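Local coordinates for acetyl-CoA hydrolase/transferase family protein (Porphyromonas gingivalis, PDB 2NVV) that probably hydrolyses acetyl-CoA or transfers its CoA to and from acetate, and binds zinc ions between its two subunits, at residues A[413-416]-A[417-420]; A[336-339]-A[340-343]; A[434-437]-A[438-441]; A[365-368]-A[369-373]; A[407-410]-A[411-414]. One frame throughout, in Å; residues are numbered along the deposited sequence.

Contact 1 (A[413-416]-A[417-420]); sequences DHSE and HSVK. With ZN (zinc ion), chain G; ZN (zinc ion), chain H.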
loop_
_atom_site.group_PDB
_atom_site.type_symbol
_atom_site.label_atom_id
_atom_site.label_comp_id
_atom_site.label_asym_id
_atom_site.label_seq_id
_atom_site.Cartn_x
_atom_site.Cartn_y
_atom_site.Cartn_z
ATOM N N ASP A 413 -8.843 2.383 5.637
ATOM C CA ASP A 413 -7.408 2.516 5.850
ATOM C C ASP A 413 -6.669 1.393 5.122
ATOM O O ASP A 413 -5.555 1.595 4.623
ATOM C CB ASP A 413 -7.079 2.500 7.340
ATOM C CG ASP A 413 -7.388 3.815 8.004
ATOM O OD1 ASP A 413 -6.977 4.851 7.449
ATOM O OD2 ASP A 413 -8.031 3.824 9.075
ATOM N N HIS A 414 -7.287 0.213 5.055
ATOM C CA HIS A 414 -6.691 -0.929 4.354
ATOM C C HIS A 414 -7.759 -1.557 3.473
ATOM O O HIS A 414 -8.891 -1.722 3.904
ATOM C CB HIS A 414 -6.137 -1.930 5.367
ATOM C CG HIS A 414 -5.238 -1.299 6.385
ATOM N ND1 HIS A 414 -5.712 -0.758 7.562
ATOM C CD2 HIS A 414 -3.912 -1.033 6.356
ATOM C CE1 HIS A 414 -4.718 -0.185 8.215
ATOM N NE2 HIS A 414 -3.615 -0.337 7.504
ATOM N N SER A 415 -7.403 -1.894 2.237
ATOM C CA SER A 415 -8.359 -2.457 1.300
ATOM C C SER A 415 -8.354 -3.980 1.161
ATOM O O SER A 415 -7.421 -4.669 1.601
ATOM C CB SER A 415 -8.152 -1.854 -0.084
ATOM O OG SER A 415 -7.119 -2.530 -0.770
ATOM N N GLU A 416 -9.414 -4.478 0.525
ATOM C CA GLU A 416 -9.614 -5.897 0.269
ATOM C C GLU A 416 -8.396 -6.539 -0.386
ATOM O O GLU A 416 -8.172 -7.739 -0.253
ATOM C CB GLU A 416 -10.832 -6.083 -0.646
ATOM C CG GLU A 416 -10.774 -5.268 -1.937
ATOM C CD GLU A 416 -11.886 -5.634 -2.909
ATOM O OE1 GLU A 416 -12.090 -4.905 -3.906
ATOM O OE2 GLU A 416 -12.554 -6.660 -2.677
ATOM N N HIS A 417 -7.619 -5.731 -1.097
ATOM C CA HIS A 417 -6.434 -6.207 -1.803
ATOM C C HIS A 417 -5.225 -6.361 -0.896
ATOM O O HIS A 417 -4.224 -6.947 -1.289
ATOM C CB HIS A 417 -6.074 -5.236 -2.929
ATOM C CG HIS A 417 -7.226 -4.899 -3.818
ATOM N ND1 HIS A 417 -7.784 -5.810 -4.689
ATOM C CD2 HIS A 417 -7.966 -3.771 -3.928
ATOM C CE1 HIS A 417 -8.821 -5.262 -5.295
ATOM N NE2 HIS A 417 -8.953 -4.024 -4.850
ATOM N N SER A 418 -5.322 -5.838 0.318
ATOM C CA SER A 418 -4.203 -5.898 1.239
ATOM C C SER A 418 -4.453 -6.739 2.474
ATOM O O SER A 418 -3.519 -7.296 3.038
ATOM C CB SER A 418 -3.807 -4.477 1.658
ATOM O OG SER A 418 -3.368 -3.712 0.551
ATOM N N VAL A 419 -5.706 -6.825 2.901
ATOM C CA VAL A 419 -6.051 -7.601 4.085
ATOM C C VAL A 419 -6.207 -9.081 3.720
ATOM O O VAL A 419 -7.101 -9.455 2.958
ATOM C CB VAL A 419 -7.356 -7.075 4.708
ATOM C CG1 VAL A 419 -7.593 -7.746 6.039
ATOM C CG2 VAL A 419 -7.280 -5.564 4.866
ATOM N N LYS A 420 -5.340 -9.920 4.272
ATOM C CA LYS A 420 -5.370 -11.352 3.975
ATOM C C LYS A 420 -6.115 -12.223 4.975
ATOM O O LYS A 420 -6.758 -13.207 4.590
ATOM C CB LYS A 420 -3.943 -11.881 3.834
ATOM C CG LYS A 420 -3.076 -11.073 2.876
ATOM C CD LYS A 420 -3.722 -10.938 1.513
ATOM C CE LYS A 420 -2.871 -10.095 0.574
ATOM N NZ LYS A 420 -3.501 -10.008 -0.768
HETATM ZN ZN ZN G . -10.741 -2.992 -4.881
HETATM ZN ZN ZN H . -7.143 7.212 6.697
HETATM O O HOH W 1 -10.376 -1.987 -2.729
HETATM O O HOH W 2 -7.193 6.272 4.732
HETATM O O HOH W 3 -6.885 7.966 8.951
#
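E416 and H417 share one zinc ion, E416 OE1 meeting it at 2.5 Å and H417 NE2 at 2.1 Å. Water 1 also binds this metal, and H411 and D413 of the second subunit complete its shell, so the site straddles the dimer interface. The two side chains run side by side. With E416 CG set between its backbone N and carbonyl carbon (chi1 54°), that methylene lies over the middle of the H417 ring, 3.7 Å from the ring centroid, a CH-pi contact 13° off the normal. One shell further out, E416 OE2 forms a salt bridge with R439, and D102 of the second subunit is the polar partner of the H417 side chain. The backbone here folds into a type I turn from S415 to S418. S415 O takes two bonds, from S418 N at 2.7 Å, out of the carbonyl plane, and from V419 N at 3.0 Å. S415 also uses its hydroxyl: H417 N donates to OG (3.3 Å), giving an ST turn whose oxygen sits at the edge of the imidazole. V419 CG2 packs on H414 CB at 3.8 Å, and D413 and H414 form a classic beta bulge against I362 of strand 362-367.

Contact 2 (A[336-339]-A[340-343]); sequences SNNP and EIVR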
loop_
_atom_site.group_PDB
_atom_site.type_symbol
_atom_site.label_atom_id
_atom_site.label_comp_id
_atom_site.label_asym_id
_atom_site.label_seq_id
_atom_site.Cartn_x
_atom_site.Cartn_y
_atom_site.Cartn_z
ATOM N N SER A 336 12.787 0.386 10.188
ATOM C CA SER A 336 11.957 -0.555 10.928
ATOM C C SER A 336 10.623 -0.854 10.216
ATOM O O SER A 336 10.067 -1.946 10.355
ATOM C CB SER A 336 11.687 -0.030 12.348
ATOM O OG SER A 336 10.830 1.099 12.343
ATOM N N ASN A 337 10.128 0.110 9.448
ATOM C CA ASN A 337 8.856 -0.032 8.734
ATOM C C ASN A 337 9.027 -0.060 7.227
ATOM O O ASN A 337 8.064 0.111 6.496
ATOM C CB ASN A 337 7.927 1.145 9.066
ATOM C CG ASN A 337 7.553 1.208 10.526
ATOM O OD1 ASN A 337 8.351 0.876 11.405
ATOM N ND2 ASN A 337 6.336 1.650 10.794
ATOM N N ASN A 338 10.240 -0.293 6.756
ATOM C CA ASN A 338 10.482 -0.266 5.323
ATOM C C ASN A 338 9.854 -1.384 4.494
ATOM O O ASN A 338 10.057 -2.563 4.759
ATOM C CB ASN A 338 11.987 -0.211 5.056
ATOM C CG ASN A 338 12.309 0.289 3.662
ATOM O OD1 ASN A 338 12.145 -0.431 2.676
ATOM N ND2 ASN A 338 12.750 1.532 3.571
ATOM N N PRO A 339 9.071 -1.014 3.470
ATOM C CA PRO A 339 8.404 -1.966 2.575
ATOM C C PRO A 339 9.390 -2.971 1.987
ATOM O O PRO A 339 9.118 -4.163 1.928
ATOM C CB PRO A 339 7.798 -1.055 1.509
ATOM C CG PRO A 339 7.437 0.186 2.304
ATOM C CD PRO A 339 8.660 0.375 3.171
ATOM N N GLU A 340 10.543 -2.479 1.554
ATOM C CA GLU A 340 11.595 -3.322 0.980
ATOM C C GLU A 340 12.035 -4.415 1.965
ATOM O O GLU A 340 12.093 -5.595 1.613
ATOM C CB GLU A 340 12.802 -2.455 0.603
ATOM C CG GLU A 340 13.968 -3.200 -0.030
ATOM C CD GLU A 340 15.150 -2.296 -0.372
ATOM O OE1 GLU A 340 14.934 -1.189 -0.897
ATOM O OE2 GLU A 340 16.302 -2.699 -0.129
ATOM N N ILE A 341 12.337 -4.020 3.197
ATOM C CA ILE A 341 12.771 -4.971 4.215
ATOM C C ILE A 341 11.657 -5.924 4.630
ATOM O O ILE A 341 11.866 -7.136 4.734
ATOM C CB ILE A 341 13.261 -4.267 5.502
ATOM C CG1 ILE A 341 14.188 -3.088 5.173
ATOM C CG2 ILE A 341 13.982 -5.279 6.379
ATOM C CD1 ILE A 341 15.155 -3.349 4.046
ATOM N N VAL A 342 10.480 -5.360 4.884
ATOM C CA VAL A 342 9.320 -6.129 5.298
ATOM C C VAL A 342 9.009 -7.259 4.314
ATOM O O VAL A 342 8.893 -8.423 4.700
ATOM C CB VAL A 342 8.085 -5.207 5.447
ATOM C CG1 VAL A 342 6.849 -6.011 5.777
ATOM C CG2 VAL A 342 8.329 -4.190 6.546
ATOM N N ARG A 343 8.886 -6.907 3.037
ATOM C CA ARG A 343 8.584 -7.889 2.002
ATOM C C ARG A 343 9.716 -8.881 1.747
ATOM O O ARG A 343 9.471 -10.058 1.512
ATOM C CB ARG A 343 8.212 -7.175 0.703
ATOM C CG ARG A 343 7.792 -8.114 -0.415
ATOM C CD ARG A 343 6.864 -7.435 -1.402
ATOM N NE ARG A 343 6.878 -8.123 -2.683
ATOM C CZ ARG A 343 6.095 -7.820 -3.710
ATOM N NH1 ARG A 343 5.209 -6.838 -3.611
ATOM N NH2 ARG A 343 6.232 -8.477 -4.860
#
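The backbone turns into helix 339-345 at N338, whose psi of 125° is still extended while P339 is already helical; V342 N then donates to N338 O (2.8 Å), almost straight, and R343 N to P339 O (3.0 Å). N338 is the N-cap residue. Its OD1 accepts from E340 N at 2.8 Å, closing an Asx turn around P339. The trans setting of N338 CG relative to its own N (chi1 -160°) carries the amide alongside the E340 side chain, both pointing the same way, with the amide and carboxylate planes nearly perpendicular. ND2 of the same amide donates to E334 O in the preceding helix 333-336, so both the oxygen and the nitrogen of the amide are engaged. On the apolar side N338 CB meets I341 CG1 at 3.6 Å. The charged ends lead away from the cap: E340 OE2 pairs with R344 and accepts from L185 N, whereas R343 NH2 crosses the subunit interface to S106 O of the second subunit. Just before the cap, N337 ND2 donates to OE2 of E284, the glutamate predicted to form the CoA thioester intermediate. S336 OG in turn donates to N337 OD1 at 2.7 Å, tilted 24° from the carbonyl plane.

Contact 3 (A[434-437]-A[438-441]); sequences KNPR and ERAH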
loop_
_atom_site.group_PDB
_atom_site.type_symbol
_atom_site.label_atom_id
_atom_site.label_comp_id
_atom_site.label_asym_id
_atom_site.label_seq_id
_atom_site.Cartn_x
_atom_site.Cartn_y
_atom_site.Cartn_z
ATOM N N LYS A 434 -10.389 -15.528 -2.337
ATOM C CA LYS A 434 -11.840 -15.363 -2.318
ATOM C C LYS A 434 -12.318 -14.045 -2.891
ATOM O O LYS A 434 -11.645 -13.023 -2.764
ATOM C CB LYS A 434 -12.355 -15.507 -0.884
ATOM C CG LYS A 434 -12.320 -16.932 -0.397
ATOM C CD LYS A 434 -12.563 -17.041 1.092
ATOM C CE LYS A 434 -12.599 -18.517 1.499
ATOM N NZ LYS A 434 -12.615 -18.708 2.970
ATOM N N ASN A 435 -13.475 -14.075 -3.537
ATOM C CA ASN A 435 -14.044 -12.864 -4.107
ATOM C C ASN A 435 -14.833 -12.193 -2.983
ATOM O O ASN A 435 -14.870 -12.711 -1.865
ATOM C CB ASN A 435 -14.947 -13.198 -5.312
ATOM C CG ASN A 435 -16.203 -13.947 -4.923
ATOM O OD1 ASN A 435 -17.045 -14.223 -5.765
ATOM N ND2 ASN A 435 -16.333 -14.275 -3.650
ATOM N N PRO A 436 -15.474 -11.044 -3.259
ATOM C CA PRO A 436 -16.238 -10.355 -2.210
ATOM C C PRO A 436 -17.279 -11.180 -1.456
ATOM O O PRO A 436 -17.276 -11.211 -0.223
ATOM C CB PRO A 436 -16.838 -9.168 -2.958
ATOM C CG PRO A 436 -15.741 -8.842 -3.942
ATOM C CD PRO A 436 -15.368 -10.204 -4.468
ATOM N N ARG A 437 -18.160 -11.856 -2.190
ATOM C CA ARG A 437 -19.201 -12.662 -1.566
ATOM C C ARG A 437 -18.670 -13.821 -0.737
ATOM O O ARG A 437 -19.189 -14.109 0.348
ATOM C CB ARG A 437 -20.162 -13.198 -2.621
ATOM C CG ARG A 437 -21.183 -12.177 -3.068
ATOM C CD ARG A 437 -22.150 -12.747 -4.091
ATOM N NE ARG A 437 -23.111 -11.732 -4.507
ATOM C CZ ARG A 437 -24.118 -11.307 -3.749
ATOM N NH1 ARG A 437 -24.944 -10.368 -4.207
ATOM N NH2 ARG A 437 -24.315 -11.830 -2.541
ATOM N N GLU A 438 -17.640 -14.487 -1.241
ATOM C CA GLU A 438 -17.056 -15.618 -0.528
ATOM C C GLU A 438 -16.341 -15.191 0.749
ATOM O O GLU A 438 -16.380 -15.885 1.757
ATOM C CB GLU A 438 -16.088 -16.375 -1.447
ATOM C CG GLU A 438 -16.766 -16.888 -2.704
ATOM C CD GLU A 438 -15.785 -17.277 -3.789
ATOM O OE1 GLU A 438 -14.721 -16.627 -3.894
ATOM O OE2 GLU A 438 -16.087 -18.223 -4.553
ATOM N N ARG A 439 -15.697 -14.032 0.724
ATOM C CA ARG A 439 -15.000 -13.601 1.927
ATOM C C ARG A 439 -15.971 -12.982 2.953
ATOM O O ARG A 439 -15.691 -12.956 4.148
ATOM C CB ARG A 439 -13.829 -12.664 1.561
ATOM C CG ARG A 439 -14.169 -11.242 1.229
ATOM C CD ARG A 439 -12.870 -10.458 1.034
ATOM N NE ARG A 439 -12.312 -10.648 -0.297
ATOM C CZ ARG A 439 -12.596 -9.863 -1.334
ATOM N NH1 ARG A 439 -12.045 -10.103 -2.525
ATOM N NH2 ARG A 439 -13.416 -8.825 -1.176
ATOM N N ALA A 440 -17.127 -12.523 2.482
ATOM C CA ALA A 440 -18.134 -11.969 3.382
ATOM C C ALA A 440 -18.749 -13.120 4.189
ATOM O O ALA A 440 -18.941 -13.015 5.399
ATOM C CB ALA A 440 -19.221 -11.242 2.587
ATOM N N HIS A 441 -19.059 -14.226 3.522
ATOM C CA HIS A 441 -19.628 -15.361 4.233
ATOM C C HIS A 441 -18.623 -15.972 5.190
ATOM O O HIS A 441 -18.980 -16.434 6.269
ATOM C CB HIS A 441 -20.135 -16.412 3.255
ATOM C CG HIS A 441 -21.495 -16.105 2.715
ATOM N ND1 HIS A 441 -21.709 -15.704 1.415
ATOM C CD2 HIS A 441 -22.710 -16.112 3.314
ATOM C CE1 HIS A 441 -22.998 -15.480 1.233
ATOM N NE2 HIS A 441 -23.627 -15.721 2.369
#
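R439 folds back over the start of helix 436-446 and touches K434, N435 and P436 in turn. Its CB lies 3.6 Å from N435 O, the carbonyl that also accepts from R439 N in the first helical bond. CG is placed between the backbone N and the carbonyl carbon (chi1 78°) and comes against P436 O. A bend at chi3 (82°) then turns the chain back toward the segment that precedes the helix. There the guanidinium lies with one face on the backbone, CZ 3.6 Å from N435 C and P436 N beneath its rim. NH1 donates to K434 O at 3.0 Å, somewhat bent and tilted out of the guanidinium plane. NH2 passes P436 CG at 3.6 Å and reaches its strongest partner, E416 OE2, a carboxylate oxygen of a zinc ligand; F359 O accepts from it as well.

N435 is the N-cap, and E438 three residues on accepts from N435 N through OE1 at 2.9 Å on its anti side, one of the two bonds of a capping box. E438 OE2 bonds S99 OG of the second subunit. Farther along, R437 O receives H441 N and H441 ND1, both at 3.2 Å, from opposite faces of the carbonyl plane.

The E438 carboxylate, at the amino-terminal end of helix 436-446, would be favoured by the helix dipole, and the arginine, gripped by K434 O and F359 O, is consistent with a second-shell residue that orients E416 toward its zinc.

Contact 4 (A[365-368]-A[369-373]); sequences THVS and GTRMM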
loop_
_atom_site.group_PDB
_atom_site.type_symbol
_atom_site.label_atom_id
_atom_site.label_comp_id
_atom_site.label_asym_id
_atom_site.label_seq_id
_atom_site.Cartn_x
_atom_site.Cartn_y
_atom_site.Cartn_z
ATOM N N THR A 365 -8.563 4.056 12.115
ATOM C CA THR A 365 -8.350 5.420 12.564
ATOM C C THR A 365 -9.566 6.291 12.899
ATOM O O THR A 365 -9.513 7.066 13.852
ATOM C CB THR A 365 -7.500 6.192 11.525
ATOM O OG1 THR A 365 -8.098 6.056 10.231
ATOM C CG2 THR A 365 -6.095 5.654 11.466
ATOM N N HIS A 366 -10.652 6.192 12.134
ATOM C CA HIS A 366 -11.812 7.050 12.385
ATOM C C HIS A 366 -13.028 6.407 13.020
ATOM O O HIS A 366 -13.578 5.459 12.483
ATOM C CB HIS A 366 -12.260 7.727 11.088
ATOM C CG HIS A 366 -11.312 8.775 10.594
ATOM N ND1 HIS A 366 -10.001 8.498 10.261
ATOM C CD2 HIS A 366 -11.485 10.101 10.369
ATOM C CE1 HIS A 366 -9.411 9.607 9.853
ATOM N NE2 HIS A 366 -10.287 10.594 9.909
ATOM N N VAL A 367 -13.456 6.937 14.159
ATOM C CA VAL A 367 -14.642 6.426 14.832
ATOM C C VAL A 367 -15.837 6.997 14.065
ATOM O O VAL A 367 -15.923 8.205 13.844
ATOM C CB VAL A 367 -14.700 6.883 16.317
ATOM C CG1 VAL A 367 -16.019 6.425 16.961
ATOM C CG2 VAL A 367 -13.518 6.308 17.085
ATOM N N SER A 368 -16.744 6.127 13.638
ATOM C CA SER A 368 -17.909 6.556 12.870
ATOM C C SER A 368 -17.500 7.298 11.606
ATOM O O SER A 368 -18.283 8.045 11.030
ATOM C CB SER A 368 -18.809 7.441 13.727
ATOM O OG SER A 368 -19.454 6.670 14.721
ATOM N N GLY A 369 -16.257 7.088 11.191
ATOM C CA GLY A 369 -15.744 7.706 9.976
ATOM C C GLY A 369 -15.388 9.182 10.034
ATOM O O GLY A 369 -14.978 9.759 9.023
ATOM N N THR A 370 -15.519 9.800 11.204
ATOM C CA THR A 370 -15.219 11.221 11.322
ATOM C C THR A 370 -14.214 11.575 12.418
ATOM O O THR A 370 -13.338 12.416 12.217
ATOM C CB THR A 370 -16.506 12.032 11.592
ATOM O OG1 THR A 370 -17.108 11.572 12.812
ATOM C CG2 THR A 370 -17.496 11.868 10.448
ATOM N N ARG A 371 -14.342 10.944 13.579
ATOM C CA ARG A 371 -13.448 11.249 14.685
ATOM C C ARG A 371 -12.107 10.547 14.647
ATOM O O ARG A 371 -12.037 9.331 14.805
ATOM C CB ARG A 371 -14.123 10.939 16.011
ATOM C CG ARG A 371 -15.108 11.997 16.474
ATOM C CD ARG A 371 -15.362 11.818 17.974
ATOM N NE ARG A 371 -14.125 11.385 18.638
ATOM C CZ ARG A 371 -13.929 10.174 19.158
ATOM N NH1 ARG A 371 -12.760 9.878 19.720
ATOM N NH2 ARG A 371 -14.906 9.269 19.139
HETATM N N MSE A 372 -11.038 11.319 14.462
HETATM C CA MSE A 372 -9.705 10.745 14.428
HETATM C C MSE A 372 -9.400 10.040 15.732
HETATM O O MSE A 372 -9.833 10.445 16.811
HETATM C CB MSE A 372 -8.636 11.816 14.173
HETATM C CG MSE A 372 -7.186 11.318 14.314
HETATM SE SE MSE A 372 -6.679 9.781 13.192
HETATM C CE MSE A 372 -6.583 10.629 11.481
HETATM N N MSE A 373 -8.629 8.977 15.603
HETATM C CA MSE A 373 -8.221 8.157 16.715
HETATM C C MSE A 373 -6.769 8.467 17.073
HETATM O O MSE A 373 -6.493 9.255 17.970
HETATM C CB MSE A 373 -8.380 6.705 16.294
HETATM C CG MSE A 373 -9.328 5.985 17.153
HETATM SE SE MSE A 373 -8.391 6.022 18.796
HETATM C CE MSE A 373 -8.371 4.090 19.177
#
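H366 and M372 (a selenomethionine) pack on one face of a short hairpin, the tightly filled side, whereas V367 and R371 lie on the other, more open to solvent. The end of M372 folds back at chi2 and chi3, so that CE meets H366 CE1 at 3.4 Å and SE lies obliquely 4.9 Å from the ring centroid. T365 CB also faces that selenium, at 4.0 Å. The imidazole is held by its neighbour: ND1 donates to T365 OG1 (3.1 Å), exactly in the ring plane. T365 OG1 is also hydrogen-bonded to D413 OD2 and the H366 ring stacks on that of H411; D413 and H411 are zinc ligands, which ties the buried face to the metal site.

On the opposite face contacts are sparser. R371 bends at chi3 to run beside V367, its NH2 3.7 Å from V367 CB. M373 CG comes only within 4.2 Å of V367 CG2.

Between the faces the backbone is well bonded. V367 N donates to R371 O (2.9 Å), and V367 O accepts from T370 N, above its plane, and from R371 N, in it (3.2 Å). T370 and R371 thus both face V367 as a classic beta bulge, and a type II turn from H366 to G369, closed by a weak bond, completes this antiparallel beta hairpin of strands 362-367 and 371-372.

Contact 5 (A[407-410]-A[411-414]); sequences PMVA and HHDH. With ZN (zinc ion), chain H.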
loop_
_atom_site.group_PDB
_atom_site.type_symbol
_atom_site.label_atom_id
_atom_site.label_comp_id
_atom_site.label_asym_id
_atom_site.label_seq_id
_atom_site.Cartn_x
_atom_site.Cartn_y
_atom_site.Cartn_z
ATOM N N PRO A 407 -21.364 -3.487 7.371
ATOM C CA PRO A 407 -21.540 -3.671 5.926
ATOM C C PRO A 407 -20.401 -3.004 5.154
ATOM O O PRO A 407 -19.824 -3.602 4.245
ATOM C CB PRO A 407 -22.888 -3.005 5.658
ATOM C CG PRO A 407 -23.640 -3.251 6.942
ATOM C CD PRO A 407 -22.597 -2.972 7.996
HETATM N N MSE A 408 -20.098 -1.760 5.523
HETATM C CA MSE A 408 -19.016 -0.991 4.913
HETATM C C MSE A 408 -18.345 -0.173 6.005
HETATM O O MSE A 408 -19.029 0.392 6.854
HETATM C CB MSE A 408 -19.548 -0.043 3.841
HETATM C CG MSE A 408 -18.449 0.629 3.033
HETATM SE SE MSE A 408 -19.048 2.120 1.921
HETATM C CE MSE A 408 -19.611 1.169 0.322
ATOM N N VAL A 409 -17.010 -0.123 5.998
ATOM C CA VAL A 409 -16.289 0.653 7.008
ATOM C C VAL A 409 -16.486 2.154 6.742
ATOM O O VAL A 409 -16.387 2.609 5.599
ATOM C CB VAL A 409 -14.756 0.321 7.037
ATOM C CG1 VAL A 409 -14.526 -1.067 7.598
ATOM C CG2 VAL A 409 -14.164 0.425 5.659
ATOM N N ALA A 410 -16.771 2.907 7.806
ATOM C CA ALA A 410 -16.991 4.345 7.719
ATOM C C ALA A 410 -15.734 5.102 7.296
ATOM O O ALA A 410 -15.793 6.294 6.998
ATOM C CB ALA A 410 -17.494 4.876 9.050
ATOM N N HIS A 411 -14.605 4.402 7.276
ATOM C CA HIS A 411 -13.333 4.992 6.881
ATOM C C HIS A 411 -12.408 3.872 6.447
ATOM O O HIS A 411 -12.158 2.950 7.216
ATOM C CB HIS A 411 -12.690 5.739 8.048
ATOM C CG HIS A 411 -11.440 6.467 7.673
ATOM N ND1 HIS A 411 -11.453 7.635 6.941
ATOM C CD2 HIS A 411 -10.136 6.176 7.893
ATOM C CE1 HIS A 411 -10.211 8.032 6.727
ATOM N NE2 HIS A 411 -9.394 7.164 7.293
ATOM N N HIS A 412 -11.901 3.949 5.221
ATOM C CA HIS A 412 -11.012 2.920 4.703
ATOM C C HIS A 412 -9.528 3.233 4.879
ATOM O O HIS A 412 -9.016 4.209 4.340
ATOM C CB HIS A 412 -11.285 2.678 3.216
ATOM C CG HIS A 412 -12.650 2.136 2.921
ATOM N ND1 HIS A 412 -12.851 0.925 2.286
ATOM C CD2 HIS A 412 -13.881 2.644 3.158
ATOM C CE1 HIS A 412 -14.147 0.711 2.148
ATOM N NE2 HIS A 412 -14.795 1.738 2.668
ATOM N N ASP A 413 -8.843 2.383 5.637
ATOM C CA ASP A 413 -7.408 2.516 5.850
ATOM C C ASP A 413 -6.669 1.393 5.122
ATOM O O ASP A 413 -5.555 1.595 4.623
ATOM C CB ASP A 413 -7.079 2.500 7.340
ATOM C CG ASP A 413 -7.388 3.815 8.004
ATOM O OD1 ASP A 413 -6.977 4.851 7.449
ATOM O OD2 ASP A 413 -8.031 3.824 9.075
ATOM N N HIS A 414 -7.287 0.213 5.055
ATOM C CA HIS A 414 -6.691 -0.929 4.354
ATOM C C HIS A 414 -7.759 -1.557 3.473
ATOM O O HIS A 414 -8.891 -1.722 3.904
ATOM C CB HIS A 414 -6.137 -1.930 5.367
ATOM C CG HIS A 414 -5.238 -1.299 6.385
ATOM N ND1 HIS A 414 -5.712 -0.758 7.562
ATOM C CD2 HIS A 414 -3.912 -1.033 6.356
ATOM C CE1 HIS A 414 -4.718 -0.185 8.215
ATOM N NE2 HIS A 414 -3.615 -0.337 7.504
HETATM ZN ZN ZN H . -7.143 7.212 6.697
HETATM O O HOH W 4 -13.814 8.659 6.494
HETATM O O HOH W 2 -7.193 6.272 4.732
HETATM O O HOH W 3 -6.885 7.966 8.951
#
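With V409 CG1 anti to the carbonyl carbon (chi1 -71°), CG2 falls between the backbone N and C, and H412 sets its CG anti to the carbonyl carbon (chi1 -64°); the CG2 methyl then lies over the imidazole. This is the zinc-binding loop that leads from strand 405-406 to strand 421-424. V409 CG2 sits 3.3 Å from the H412 ring centroid and 10° off the normal, a CH-pi contact centred on the face. M408, a selenomethionine, approaches the same ring at its edge, CG being 3.8 Å from H412 NE2 with the two side chains crossing at about a right angle; its selenium also lies edgewise. The H412 ring stacks with H412 of the second subunit, so this buried packing lies at the dimer interface.

The histidine before it points the other way. H411 extends its side chain to the zinc, which NE2 binds at 2.3 Å, and D413 OD1 binds the same ion at 2.5 Å. Waters 2 and 3 and E416 and H417 of the second subunit complete the shell. D413 OD2 lies in the plane of the H411 ring, at its edge, and accepts from S364 N, which fixes the carboxylate. At the far edge of the imidazole, water 4 joins the two segments: it accepts from H411 ND1 at 2.6 Å and donates to A410 O at 3.1 Å.

How the contacts relate
Contacts 1, 4 and 5 gather round the zinc sites of the C-terminal region: contacts 1 and 5 are successive parts of one loop, sharing D413 and H414, and the hairpin of contact 4 backs the metal ligands of contact 5. Contact 3 touches contact 1 through one arginine-glutamate salt bridge and is otherwise a helix start only partly buried. Contact 2 stands apart, its centre about 17 Å from that of contact 1, fully buried beside the predicted catalytic glutamate. Both helix starts use capping bonds, but contact 2 caps through an Asx turn and contact 3 through a glutamate. All five touch the second subunit, contacts 1 and 5 by shared zinc ions.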